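PDB 1JAK: beta-N-acetylhexosaminidase from Streptomyces plicatus, which removes terminal N-acetylhexosamine residues from glycans as a family 20 glycoside hydrolase, probably by substrate-assisted catalysis, and is bound here to an isofagomine-type inhibitor. Local coordinates for residues A39-T44 against G84-R89; R182-K187 against A241-E246; Q199-A204 against D299-E304; L390-A395 against Y424-A429. All coordinates share one frame; numbering follows the deposited sequence.

Contact 1. Residues A39-T44 against G84-R89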
loop_
_atom_site.group_PDB
_atom_site.type_symbol
_atom_site.label_atom_id
_atom_site.label_comp_id
_atom_site.label_asym_id
_atom_site.label_seq_id
_atom_site.Cartn_x
_atom_site.Cartn_y
_atom_site.Cartn_z
ATOM N N ALA A 39 -32.909 9.674 9.989
ATOM C CA ALA A 39 -33.184 8.530 9.135
ATOM C C ALA A 39 -32.069 8.361 8.113
ATOM O O ALA A 39 -31.352 9.305 7.798
ATOM C CB ALA A 39 -34.518 8.719 8.428
ATOM N N PRO A 40 -31.915 7.147 7.576
ATOM C CA PRO A 40 -30.870 6.881 6.588
ATOM C C PRO A 40 -31.274 7.321 5.191
ATOM O O PRO A 40 -32.405 7.762 4.965
ATOM C CB PRO A 40 -30.721 5.372 6.666
ATOM C CG PRO A 40 -32.147 4.940 6.847
ATOM C CD PRO A 40 -32.648 5.910 7.905
ATOM N N TYR A 41 -30.334 7.214 4.261
ATOM C CA TYR A 41 -30.613 7.525 2.872
ATOM C C TYR A 41 -30.778 6.166 2.223
ATOM O O TYR A 41 -30.197 5.176 2.680
ATOM C CB TYR A 41 -29.448 8.254 2.198
ATOM C CG TYR A 41 -29.666 8.439 0.708
ATOM C CD1 TYR A 41 -30.745 9.188 0.232
ATOM C CD2 TYR A 41 -28.818 7.842 -0.225
ATOM C CE1 TYR A 41 -30.975 9.335 -1.136
ATOM C CE2 TYR A 41 -29.040 7.983 -1.597
ATOM C CZ TYR A 41 -30.121 8.730 -2.044
ATOM O OH TYR A 41 -30.356 8.867 -3.396
ATOM N N ARG A 42 -31.572 6.107 1.164
ATOM C CA ARG A 42 -31.785 4.854 0.466
ATOM C C ARG A 42 -31.593 5.108 -1.017
ATOM O O ARG A 42 -32.298 5.926 -1.606
ATOM C CB ARG A 42 -33.204 4.345 0.716
ATOM C CG ARG A 42 -33.449 2.918 0.267
ATOM C CD ARG A 42 -34.941 2.660 0.141
ATOM N NE ARG A 42 -35.273 1.240 0.164
ATOM C CZ ARG A 42 -35.645 0.578 1.255
ATOM N NH1 ARG A 42 -35.733 1.207 2.421
ATOM N NH2 ARG A 42 -35.944 -0.712 1.178
ATOM N N ILE A 43 -30.623 4.433 -1.621
ATOM C CA ILE A 43 -30.398 4.604 -3.049
ATOM C C ILE A 43 -31.511 3.851 -3.770
ATOM O O ILE A 43 -31.776 2.687 -3.459
ATOM C CB ILE A 43 -29.044 4.006 -3.496
ATOM C CG1 ILE A 43 -27.901 4.618 -2.682
ATOM C CG2 ILE A 43 -28.829 4.268 -4.982
ATOM C CD1 ILE A 43 -26.527 4.081 -3.060
ATOM N N THR A 44 -32.180 4.518 -4.707
ATOM C CA THR A 44 -33.239 3.875 -5.478
ATOM C C THR A 44 -32.879 3.940 -6.960
ATOM O O THR A 44 -31.944 4.642 -7.345
ATOM C CB THR A 44 -34.627 4.521 -5.213
ATOM O OG1 THR A 44 -34.585 5.920 -5.499
ATOM C CG2 THR A 44 -35.034 4.314 -3.757
ATOM N N GLY A 84 -28.833 15.687 -7.570
ATOM C CA GLY A 84 -28.725 14.250 -7.382
ATOM C C GLY A 84 -28.784 13.735 -5.954
ATOM O O GLY A 84 -28.402 14.428 -5.009
ATOM N N GLY A 85 -29.259 12.499 -5.813
ATOM C CA GLY A 85 -29.369 11.866 -4.510
ATOM C C GLY A 85 -28.015 11.679 -3.851
ATOM O O GLY A 85 -27.911 11.666 -2.626
ATOM N N ILE A 86 -26.981 11.503 -4.666
ATOM C CA ILE A 86 -25.619 11.362 -4.160
ATOM C C ILE A 86 -24.844 12.514 -4.776
ATOM O O ILE A 86 -24.725 12.606 -5.997
ATOM C CB ILE A 86 -24.969 10.029 -4.594
ATOM C CG1 ILE A 86 -25.704 8.857 -3.944
ATOM C CG2 ILE A 86 -23.495 10.015 -4.186
ATOM C CD1 ILE A 86 -25.204 7.492 -4.380
ATOM N N ARG A 87 -24.329 13.401 -3.933
ATOM C CA ARG A 87 -23.592 14.555 -4.426
ATOM C C ARG A 87 -22.147 14.577 -3.958
ATOM O O ARG A 87 -21.863 14.391 -2.776
ATOM C CB ARG A 87 -24.280 15.849 -3.984
ATOM C CG ARG A 87 -23.533 17.124 -4.375
ATOM C CD ARG A 87 -24.377 17.999 -5.289
ATOM N NE ARG A 87 -23.766 19.300 -5.564
ATOM C CZ ARG A 87 -22.647 19.485 -6.261
ATOM N NH1 ARG A 87 -21.986 18.451 -6.770
ATOM N NH2 ARG A 87 -22.188 20.715 -6.459
ATOM N N LEU A 88 -21.245 14.800 -4.907
ATOM C CA LEU A 88 -19.821 14.890 -4.620
ATOM C C LEU A 88 -19.465 16.341 -4.917
ATOM O O LEU A 88 -19.562 16.788 -6.060
ATOM C CB LEU A 88 -19.030 13.949 -5.536
ATOM C CG LEU A 88 -19.493 12.488 -5.555
ATOM C CD1 LEU A 88 -18.561 11.671 -6.442
ATOM C CD2 LEU A 88 -19.507 11.927 -4.140
ATOM N N ARG A 89 -19.070 17.084 -3.890
ATOM C CA ARG A 89 -18.748 18.487 -4.095
ATOM C C ARG A 89 -17.418 18.941 -3.526
ATOM O O ARG A 89 -17.030 18.555 -2.424
ATOM C CB ARG A 89 -19.871 19.363 -3.531
ATOM C CG ARG A 89 -20.239 19.072 -2.088
ATOM C CD ARG A 89 -21.536 19.778 -1.708
ATOM N NE ARG A 89 -21.401 21.232 -1.712
ATOM C CZ ARG A 89 -20.781 21.927 -0.765
ATOM N NH1 ARG A 89 -20.235 21.301 0.270
ATOM N NH2 ARG A 89 -20.705 23.249 -0.849
#

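Contact 2. Residues R182-K187 against A241-E246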
loop_
_atom_site.group_PDB
_atom_site.type_symbol
_atom_site.label_atom_id
_atom_site.label_comp_id
_atom_site.label_asym_id
_atom_site.label_seq_id
_atom_site.Cartn_x
_atom_site.Cartn_y
_atom_site.Cartn_z
ATOM N N ARG A 182 -7.707 -3.672 -3.937
ATOM C CA ARG A 182 -7.838 -4.201 -2.585
ATOM C C ARG A 182 -7.419 -3.138 -1.570
ATOM O O ARG A 182 -8.113 -2.908 -0.577
ATOM C CB ARG A 182 -6.941 -5.430 -2.377
ATOM C CG ARG A 182 -7.270 -6.644 -3.238
ATOM C CD ARG A 182 -8.639 -7.232 -2.911
ATOM N NE ARG A 182 -8.772 -8.592 -3.429
ATOM C CZ ARG A 182 -9.688 -8.984 -4.311
ATOM N NH1 ARG A 182 -10.574 -8.120 -4.792
ATOM N NH2 ARG A 182 -9.725 -10.251 -4.704
ATOM N N VAL A 183 -6.284 -2.489 -1.821
ATOM C CA VAL A 183 -5.780 -1.491 -0.879
ATOM C C VAL A 183 -6.534 -0.168 -0.897
ATOM O O VAL A 183 -6.634 0.501 0.133
ATOM C CB VAL A 183 -4.264 -1.218 -1.092
ATOM C CG1 VAL A 183 -3.500 -2.539 -1.115
ATOM C CG2 VAL A 183 -4.031 -0.436 -2.370
ATOM N N ALA A 184 -7.076 0.200 -2.054
ATOM C CA ALA A 184 -7.821 1.450 -2.182
ATOM C C ALA A 184 -9.001 1.504 -1.213
ATOM O O ALA A 184 -9.417 2.581 -0.787
ATOM C CB ALA A 184 -8.315 1.614 -3.617
ATOM N N ARG A 185 -9.533 0.339 -0.861
ATOM C CA ARG A 185 -10.670 0.258 0.052
ATOM C C ARG A 185 -10.410 0.894 1.406
ATOM O O ARG A 185 -11.335 1.379 2.054
ATOM C CB ARG A 185 -11.051 -1.204 0.312
ATOM C CG ARG A 185 -11.682 -1.939 -0.855
ATOM C CD ARG A 185 -11.765 -3.434 -0.547
ATOM N NE ARG A 185 -12.416 -4.174 -1.625
ATOM C CZ ARG A 185 -13.728 -4.374 -1.711
ATOM N NH1 ARG A 185 -14.542 -3.898 -0.776
ATOM N NH2 ARG A 185 -14.231 -5.033 -2.748
ATOM N N TYR A 186 -9.151 0.896 1.828
ATOM C CA TYR A 186 -8.815 1.396 3.153
ATOM C C TYR A 186 -8.050 2.711 3.242
ATOM O O TYR A 186 -7.389 2.996 4.241
ATOM C CB TYR A 186 -8.097 0.272 3.905
ATOM C CG TYR A 186 -8.889 -1.014 3.807
ATOM C CD1 TYR A 186 -10.139 -1.131 4.421
ATOM C CD2 TYR A 186 -8.458 -2.061 2.994
ATOM C CE1 TYR A 186 -10.942 -2.251 4.217
ATOM C CE2 TYR A 186 -9.258 -3.190 2.781
ATOM C CZ TYR A 186 -10.500 -3.274 3.393
ATOM O OH TYR A 186 -11.315 -4.361 3.159
ATOM N N LYS A 187 -8.151 3.506 2.185
ATOM C CA LYS A 187 -7.541 4.823 2.135
ATOM C C LYS A 187 -6.014 4.893 2.134
ATOM O O LYS A 187 -5.439 5.902 2.533
ATOM C CB LYS A 187 -8.116 5.691 3.267
ATOM C CG LYS A 187 -9.651 5.793 3.235
ATOM C CD LYS A 187 -10.176 6.779 4.278
ATOM C CE LYS A 187 -11.704 6.909 4.241
ATOM N NZ LYS A 187 -12.409 5.719 4.809
ATOM N N ALA A 241 -2.818 6.016 -9.844
ATOM C CA ALA A 241 -3.144 7.429 -9.685
ATOM C C ALA A 241 -4.656 7.648 -9.659
ATOM O O ALA A 241 -5.152 8.486 -8.902
ATOM C CB ALA A 241 -2.509 8.248 -10.811
ATOM N N SER A 242 -5.390 6.895 -10.478
ATOM C CA SER A 242 -6.845 7.032 -10.520
ATOM C C SER A 242 -7.460 6.512 -9.219
ATOM O O SER A 242 -8.621 6.793 -8.914
ATOM C CB SER A 242 -7.429 6.281 -11.726
ATOM O OG SER A 242 -7.280 4.878 -11.595
ATOM N N ARG A 243 -6.677 5.747 -8.462
ATOM C CA ARG A 243 -7.121 5.219 -7.174
ATOM C C ARG A 243 -6.403 5.998 -6.067
ATOM O O ARG A 243 -6.354 5.573 -4.911
ATOM C CB ARG A 243 -6.802 3.723 -7.053
ATOM C CG ARG A 243 -7.910 2.778 -7.529
ATOM C CD ARG A 243 -8.214 2.921 -9.010
ATOM N NE ARG A 243 -9.267 1.997 -9.437
ATOM C CZ ARG A 243 -9.972 2.133 -10.557
ATOM N NH1 ARG A 243 -9.743 3.154 -11.373
ATOM N NH2 ARG A 243 -10.922 1.257 -10.857
ATOM N N HIS A 244 -5.840 7.140 -6.449
ATOM C CA HIS A 244 -5.129 8.027 -5.532
ATOM C C HIS A 244 -4.022 7.375 -4.724
ATOM O O HIS A 244 -3.894 7.576 -3.510
ATOM C CB HIS A 244 -6.142 8.730 -4.631
ATOM C CG HIS A 244 -7.054 9.637 -5.394
ATOM N ND1 HIS A 244 -6.706 10.930 -5.724
ATOM C CD2 HIS A 244 -8.235 9.398 -6.009
ATOM C CE1 HIS A 244 -7.632 11.445 -6.513
ATOM N NE2 HIS A 244 -8.571 10.536 -6.703
ATOM N N LEU A 245 -3.216 6.592 -5.432
ATOM C CA LEU A 245 -2.069 5.916 -4.856
ATOM C C LEU A 245 -0.848 6.432 -5.599
ATOM O O LEU A 245 -0.769 6.331 -6.824
ATOM C CB LEU A 245 -2.178 4.400 -5.055
ATOM C CG LEU A 245 -3.223 3.669 -4.213
ATOM C CD1 LEU A 245 -3.429 2.267 -4.754
ATOM C CD2 LEU A 245 -2.767 3.625 -2.764
ATOM N N GLU A 246 0.087 7.012 -4.855
ATOM C CA GLU A 246 1.327 7.518 -5.431
ATOM C C GLU A 246 2.257 6.308 -5.458
ATOM O O GLU A 246 2.495 5.687 -4.425
ATOM C CB GLU A 246 1.891 8.623 -4.533
ATOM C CG GLU A 246 3.211 9.236 -4.990
ATOM C CD GLU A 246 3.623 10.409 -4.116
ATOM O OE1 GLU A 246 3.160 10.474 -2.957
ATOM O OE2 GLU A 246 4.413 11.262 -4.580
#

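Contact 3. Residues Q199-A204 against D299-E304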
loop_
_atom_site.group_PDB
_atom_site.type_symbol
_atom_site.label_atom_id
_atom_site.label_comp_id
_atom_site.label_asym_id
_atom_site.label_seq_id
_atom_site.Cartn_x
_atom_site.Cartn_y
_atom_site.Cartn_z
ATOM N N GLN A 199 15.606 -12.945 -7.339
ATOM C CA GLN A 199 14.891 -13.847 -8.232
ATOM C C GLN A 199 14.288 -13.205 -9.477
ATOM O O GLN A 199 13.676 -13.892 -10.300
ATOM C CB GLN A 199 13.802 -14.584 -7.447
ATOM C CG GLN A 199 14.342 -15.347 -6.235
ATOM C CD GLN A 199 14.341 -14.521 -4.959
ATOM O OE1 GLN A 199 14.388 -13.290 -4.996
ATOM N NE2 GLN A 199 14.300 -15.203 -3.820
ATOM N N GLY A 200 14.462 -11.896 -9.632
ATOM C CA GLY A 200 13.911 -11.252 -10.808
ATOM C C GLY A 200 14.073 -9.746 -10.894
ATOM O O GLY A 200 14.113 -9.051 -9.879
ATOM N N TRP A 201 14.177 -9.257 -12.126
ATOM C CA TRP A 201 14.295 -7.831 -12.415
ATOM C C TRP A 201 13.016 -7.571 -13.205
ATOM O O TRP A 201 12.835 -8.127 -14.285
ATOM C CB TRP A 201 15.532 -7.556 -13.272
ATOM C CG TRP A 201 15.693 -6.108 -13.540
ATOM C CD1 TRP A 201 15.043 -5.370 -14.490
ATOM C CD2 TRP A 201 16.490 -5.188 -12.790
ATOM N NE1 TRP A 201 15.384 -4.043 -14.373
ATOM C CE2 TRP A 201 16.272 -3.904 -13.337
ATOM C CE3 TRP A 201 17.369 -5.324 -11.703
ATOM C CZ2 TRP A 201 16.902 -2.760 -12.834
ATOM C CZ3 TRP A 201 17.996 -4.189 -11.203
ATOM C CH2 TRP A 201 17.758 -2.920 -11.771
ATOM N N ARG A 202 12.144 -6.715 -12.679
ATOM C CA ARG A 202 10.841 -6.511 -13.300
ATOM C C ARG A 202 10.513 -5.237 -14.070
ATOM O O ARG A 202 9.339 -4.976 -14.334
ATOM C CB ARG A 202 9.761 -6.733 -12.237
ATOM C CG ARG A 202 9.943 -8.002 -11.401
ATOM C CD ARG A 202 9.953 -9.269 -12.256
ATOM N NE ARG A 202 10.010 -10.470 -11.423
ATOM C CZ ARG A 202 10.403 -11.665 -11.854
ATOM N NH1 ARG A 202 10.775 -11.829 -13.118
ATOM N NH2 ARG A 202 10.445 -12.694 -11.015
ATOM N N ILE A 203 11.513 -4.439 -14.425
ATOM C CA ILE A 203 11.237 -3.226 -15.193
ATOM C C ILE A 203 12.246 -3.105 -16.328
ATOM O O ILE A 203 13.452 -3.194 -16.110
ATOM C CB ILE A 203 11.276 -1.952 -14.303
ATOM C CG1 ILE A 203 10.999 -0.708 -15.154
ATOM C CG2 ILE A 203 12.619 -1.833 -13.600
ATOM C CD1 ILE A 203 9.616 -0.689 -15.795
ATOM N N ALA A 204 11.748 -2.921 -17.547
ATOM C CA ALA A 204 12.625 -2.808 -18.707
ATOM C C ALA A 204 13.475 -1.542 -18.663
ATOM O O ALA A 204 12.962 -0.437 -18.499
ATOM C CB ALA A 204 11.800 -2.842 -19.996
ATOM N N ASP A 299 23.385 4.719 -12.065
ATOM C CA ASP A 299 22.925 5.990 -12.605
ATOM C C ASP A 299 21.957 5.763 -13.765
ATOM O O ASP A 299 20.909 6.411 -13.836
ATOM C CB ASP A 299 24.114 6.843 -13.055
ATOM C CG ASP A 299 23.704 8.253 -13.442
ATOM O OD1 ASP A 299 23.135 8.423 -14.536
ATOM O OD2 ASP A 299 23.937 9.187 -12.647
ATOM N N ASP A 300 22.295 4.837 -14.662
ATOM C CA ASP A 300 21.428 4.541 -15.803
ATOM C C ASP A 300 20.053 4.055 -15.349
ATOM O O ASP A 300 19.023 4.519 -15.845
ATOM C CB ASP A 300 22.043 3.471 -16.716
ATOM C CG ASP A 300 23.207 3.991 -17.544
ATOM O OD1 ASP A 300 23.303 5.219 -17.757
ATOM O OD2 ASP A 300 24.017 3.160 -18.002
ATOM N N VAL A 301 20.038 3.117 -14.407
ATOM C CA VAL A 301 18.781 2.567 -13.911
ATOM C C VAL A 301 17.924 3.593 -13.170
ATOM O O VAL A 301 16.731 3.723 -13.448
ATOM C CB VAL A 301 19.032 1.355 -12.988
ATOM C CG1 VAL A 301 17.729 0.921 -12.324
ATOM C CG2 VAL A 301 19.605 0.206 -13.802
ATOM N N ILE A 302 18.523 4.318 -12.234
ATOM C CA ILE A 302 17.777 5.316 -11.478
ATOM C C ILE A 302 17.261 6.420 -12.401
ATOM O O ILE A 302 16.151 6.930 -12.217
ATOM C CB ILE A 302 18.652 5.921 -10.355
ATOM C CG1 ILE A 302 18.906 4.855 -9.282
ATOM C CG2 ILE A 302 17.975 7.149 -9.760
ATOM C CD1 ILE A 302 19.772 5.317 -8.119
ATOM N N GLY A 303 18.059 6.777 -13.401
ATOM C CA GLY A 303 17.637 7.811 -14.331
ATOM C C GLY A 303 16.420 7.386 -15.132
ATOM O O GLY A 303 15.465 8.156 -15.290
ATOM N N GLU A 304 16.443 6.158 -15.642
ATOM C CA GLU A 304 15.326 5.659 -16.431
ATOM C C GLU A 304 14.084 5.445 -15.574
ATOM O O GLU A 304 12.963 5.682 -16.029
ATOM C CB GLU A 304 15.710 4.361 -17.154
ATOM C CG GLU A 304 16.644 4.590 -18.345
ATOM C CD GLU A 304 16.722 3.404 -19.291
ATOM O OE1 GLU A 304 15.676 2.763 -19.535
ATOM O OE2 GLU A 304 17.822 3.127 -19.814
#

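Contact 4. Residues L390-A395 against Y424-A429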
loop_
_atom_site.group_PDB
_atom_site.type_symbol
_atom_site.label_atom_id
_atom_site.label_comp_id
_atom_site.label_asym_id
_atom_site.label_seq_id
_atom_site.Cartn_x
_atom_site.Cartn_y
_atom_site.Cartn_z
ATOM N N LEU A 390 10.505 8.914 9.152
ATOM C CA LEU A 390 10.369 7.499 9.471
ATOM C C LEU A 390 9.082 6.868 8.961
ATOM O O LEU A 390 7.993 7.388 9.192
ATOM C CB LEU A 390 10.437 7.297 10.984
ATOM C CG LEU A 390 11.764 6.898 11.627
ATOM C CD1 LEU A 390 12.900 7.752 11.108
ATOM C CD2 LEU A 390 11.620 7.019 13.137
ATOM N N ILE A 391 9.224 5.743 8.265
ATOM C CA ILE A 391 8.081 4.985 7.762
ATOM C C ILE A 391 8.133 3.706 8.588
ATOM O O ILE A 391 9.121 2.972 8.532
ATOM C CB ILE A 391 8.247 4.622 6.277
ATOM C CG1 ILE A 391 8.239 5.891 5.422
ATOM C CG2 ILE A 391 7.134 3.673 5.852
ATOM C CD1 ILE A 391 8.799 5.684 4.028
ATOM N N LEU A 392 7.088 3.433 9.359
ATOM C CA LEU A 392 7.086 2.247 10.206
ATOM C C LEU A 392 6.376 1.033 9.623
ATOM O O LEU A 392 5.194 1.095 9.302
ATOM C CB LEU A 392 6.467 2.581 11.568
ATOM C CG LEU A 392 7.145 3.709 12.355
ATOM C CD1 LEU A 392 6.418 3.906 13.678
ATOM C CD2 LEU A 392 8.612 3.370 12.597
ATOM N N SER A 393 7.117 -0.066 9.489
ATOM C CA SER A 393 6.578 -1.327 8.982
ATOM C C SER A 393 7.336 -2.470 9.664
ATOM O O SER A 393 8.063 -3.227 9.015
ATOM C CB SER A 393 6.735 -1.419 7.454
ATOM O OG SER A 393 8.099 -1.454 7.067
ATOM N N PRO A 394 7.167 -2.612 10.991
ATOM C CA PRO A 394 7.833 -3.655 11.781
ATOM C C PRO A 394 7.558 -5.045 11.216
ATOM O O PRO A 394 6.412 -5.387 10.927
ATOM C CB PRO A 394 7.234 -3.476 13.178
ATOM C CG PRO A 394 6.823 -2.016 13.198
ATOM C CD PRO A 394 6.230 -1.841 11.826
ATOM N N ALA A 395 8.611 -5.843 11.072
ATOM C CA ALA A 395 8.470 -7.187 10.521
ATOM C C ALA A 395 7.585 -8.101 11.363
ATOM O O ALA A 395 7.024 -9.067 10.845
ATOM C CB ALA A 395 9.848 -7.821 10.330
ATOM N N TYR A 424 -2.323 -5.038 14.742
ATOM C CA TYR A 424 -3.069 -3.800 14.974
ATOM C C TYR A 424 -2.777 -3.053 16.271
ATOM O O TYR A 424 -2.754 -1.820 16.300
ATOM C CB TYR A 424 -4.571 -4.116 14.942
ATOM C CG TYR A 424 -5.481 -2.968 15.340
ATOM C CD1 TYR A 424 -5.842 -1.988 14.417
ATOM C CD2 TYR A 424 -5.978 -2.862 16.642
ATOM C CE1 TYR A 424 -6.677 -0.929 14.774
ATOM C CE2 TYR A 424 -6.814 -1.800 17.015
ATOM C CZ TYR A 424 -7.159 -0.841 16.074
ATOM O OH TYR A 424 -7.996 0.198 16.419
ATOM N N ASP A 425 -2.552 -3.809 17.338
ATOM C CA ASP A 425 -2.373 -3.245 18.668
ATOM C C ASP A 425 -1.096 -2.496 19.050
ATOM O O ASP A 425 -0.358 -2.924 19.938
ATOM C CB ASP A 425 -2.652 -4.344 19.695
ATOM C CG ASP A 425 -3.358 -3.823 20.930
ATOM O OD1 ASP A 425 -3.737 -2.631 20.950
ATOM O OD2 ASP A 425 -3.541 -4.615 21.878
ATOM N N TRP A 426 -0.849 -1.372 18.387
ATOM C CA TRP A 426 0.304 -0.532 18.696
ATOM C C TRP A 426 0.062 0.900 18.225
ATOM O O TRP A 426 -0.887 1.166 17.484
ATOM C CB TRP A 426 1.605 -1.101 18.100
ATOM C CG TRP A 426 1.606 -1.355 16.619
ATOM C CD1 TRP A 426 0.934 -2.339 15.952
ATOM C CD2 TRP A 426 2.344 -0.630 15.627
ATOM N NE1 TRP A 426 1.211 -2.273 14.606
ATOM C CE2 TRP A 426 2.071 -1.232 14.379
ATOM C CE3 TRP A 426 3.210 0.471 15.671
ATOM C CZ2 TRP A 426 2.633 -0.769 13.184
ATOM C CZ3 TRP A 426 3.770 0.931 14.484
ATOM C CH2 TRP A 426 3.476 0.309 13.254
ATOM N N ASP A 427 0.911 1.821 18.675
ATOM C CA ASP A 427 0.784 3.238 18.340
ATOM C C ASP A 427 2.052 3.739 17.650
ATOM O O ASP A 427 3.120 3.784 18.261
ATOM C CB ASP A 427 0.537 4.032 19.633
ATOM C CG ASP A 427 0.375 5.527 19.398
ATOM O OD1 ASP A 427 0.480 5.987 18.242
ATOM O OD2 ASP A 427 0.141 6.248 20.393
ATOM N N PRO A 428 1.952 4.120 16.364
ATOM C CA PRO A 428 3.124 4.612 15.630
ATOM C C PRO A 428 3.874 5.754 16.322
ATOM O O PRO A 428 5.097 5.844 16.231
ATOM C CB PRO A 428 2.533 5.049 14.292
ATOM C CG PRO A 428 1.394 4.090 14.101
ATOM C CD PRO A 428 0.772 4.039 15.480
ATOM N N ALA A 429 3.136 6.618 17.015
ATOM C CA ALA A 429 3.728 7.770 17.693
ATOM C C ALA A 429 4.665 7.450 18.854
ATOM O O ALA A 429 5.594 8.211 19.130
ATOM C CB ALA A 429 2.623 8.707 18.172
#

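Contact 1. Residues A39-T44 against G84-R89
A chi1 of 173° swings the Y41 ring across to G85, while I43 and I86 each hold CG1 anti to the carbonyl carbon and extend it (chi2 180° and 176°) until their CD1 atoms meet 3.9 Å apart. The tyrosine ring lies against the backbone of the 84-89 segment: G85 O sits over one face, 3.7 Å from CZ of Y41, and the phenol oxygen OH of Y41 comes within 3.3 Å of G85 CA. A CB at position 85 would run into that oxygen, so glycine suits the place. I86 CG1 approaches Y41 CE2 obliquely at 4.2 Å, the two side chains crossing at about a right angle. The hydroxyl itself is satisfied by T47 OG1. Were Y41 an alanine, a gap would probably open over the G85 carbonyl and T47 would lose its phenol partner. The branched isoleucines carry the packing on to helix 55-72, I43 resting on L68 and I86 on L64, and Y41 touches V109 of strand 108-113. Through its backbone Y41 pairs with V146 of strand 145-153, whereas I86 bonds to H48 and R50, so the contact bridges separate strands of the mixed sheet.

Contact 2. Residues R182-K187 against A241-E246
A Schellman motif ends helix 230-242, and the chain leaving it packs against the end of helix 173-184 in the catalytic barrel domain. H244, with positive phi, is the C-prime residue of helix 230-242: H244 N bonds to A241 O at 2.9 Å, and L245 N reaches back to A240 O. This turn sends L245 toward the other helix, where its CD1 meets V183 CG2 at 3.7 Å. Beside this pair, CB of A184 touches CG of R243 at 4.1 Å; alanine is small enough to let the aliphatic part of the arginine come close. The R243 chain bends at chi2 (63°) and carries its guanidinium away from A184, where NH1 gives a 3.0 Å bond to S242 OG, tilted 16° from the guanidinium plane, and NE pairs with D181. A leucine in place of R243 would probably leave D181 without its charged mate and S242 OG without this donor. The chemistry is thus divided: branched aliphatic groups and a methyl fill the buried side, while the arginine contributes methylenes to that packing and spends its charge on an aspartate of the facing helix.

Contact 3. Residues Q199-A204 against D299-E304
The indole of W201 meets helix 292-307 with its edge: V301 CG1 lies near the ring plane, 3.8 Å from CZ2 and 3.9 Å from CH2 of the tryptophan. The other methyl, V301 CG2, stands off to one side of that plane, 4.1 Å from CZ2 of W201. The two side chains come from opposite directions, the valine meeting the ring at its edge. At another part of the rim, I203 O accepts a bond from W201 NE1 at 2.7 Å; the carbonyl oxygen is in the ring plane and the donor in the carbonyl plane, although the N-H...O angle of 131° is far from straight. This bond satisfies the indole nitrogen within its own loop and helps fix the turn of the ring. With chi1 of -178°, CG of W201 stands anti to the backbone N, which carries the indole across to the helix. A259 and A260 of helix 258-263 also touch the tryptophan. The contact thus packs the loop after barrel strand 190-194 on a helix of the barrel domain, with the W201 side chain about 14 Å from the bound inhibitor and not part of its pocket. The long, flat indole lets the loop reach the helix, and a beta-branched valine offers it two methyls. What joins them is dispersion between carbon surfaces, while the indole N-H is paired within its own loop and E304 with K230.

Contact 4. Residues L390-A395 against Y424-A429
The C-terminal end of barrel strand 389-392 and the loop that opens from it pack on the link following helix 420-424, where an inverse gamma turn centred on D425 is succeeded by an Asx turn at D427. W426 lies between these turns and directs its indole at the barrel. L392 CD1 sits at the ring edge, near its plane, 4.1 Å from W426 CZ3, and P394 comes obliquely with CD 3.8 Å from W426 CH2. The same leucine methyl also meets P428, lying 3.5 Å from P428 O and 4.1 Å from P428 CB. L392 thus fills the corner between tryptophan and proline, a task that suits a branched, flexible aliphatic chain, whereas the rigid P394 presents a compact ring to the indole. In W426 a chi1 of 55° places CG between backbone N and carbonyl carbon, and from there the indole runs out to L392 and P394, while NE1 bonds to S423 O. In the Asx turn A429 N bonds to D427 OD1 at 3.0 Å, approaching it from above the carboxylate plane, and R156 pairs with the same oxygen. Y431 also meets the W426 ring, with the planes at about 60°. Within the barrel L392 further touches V440, and P428 packs on V443, so the link lies against strands 389-392 and 440-447, and L392 also reaches Y366 of strand 363-366.

In the fold
From the N terminus, contact 1 comes first, closing a loop of 39 residues that holds helix 55-72 and staying within the family 20 domain 2 range. The other three lie in the catalytic range, the alpha/beta barrel. Contact 2 joins the ends of helices 173-184 and 230-242. Before it closes, the chain has already opened contact 3 at 199-204, so these two cross along the sequence; contact 3 spans 94 residues to bring a loop after strand 190-194 onto helix 292-307. Contact 4 follows in series, tying strand 389-392 to the link after helix 420-424. Contacts 1 and 3 lie on opposite sides of the chain's centre, with centres 47 Å apart.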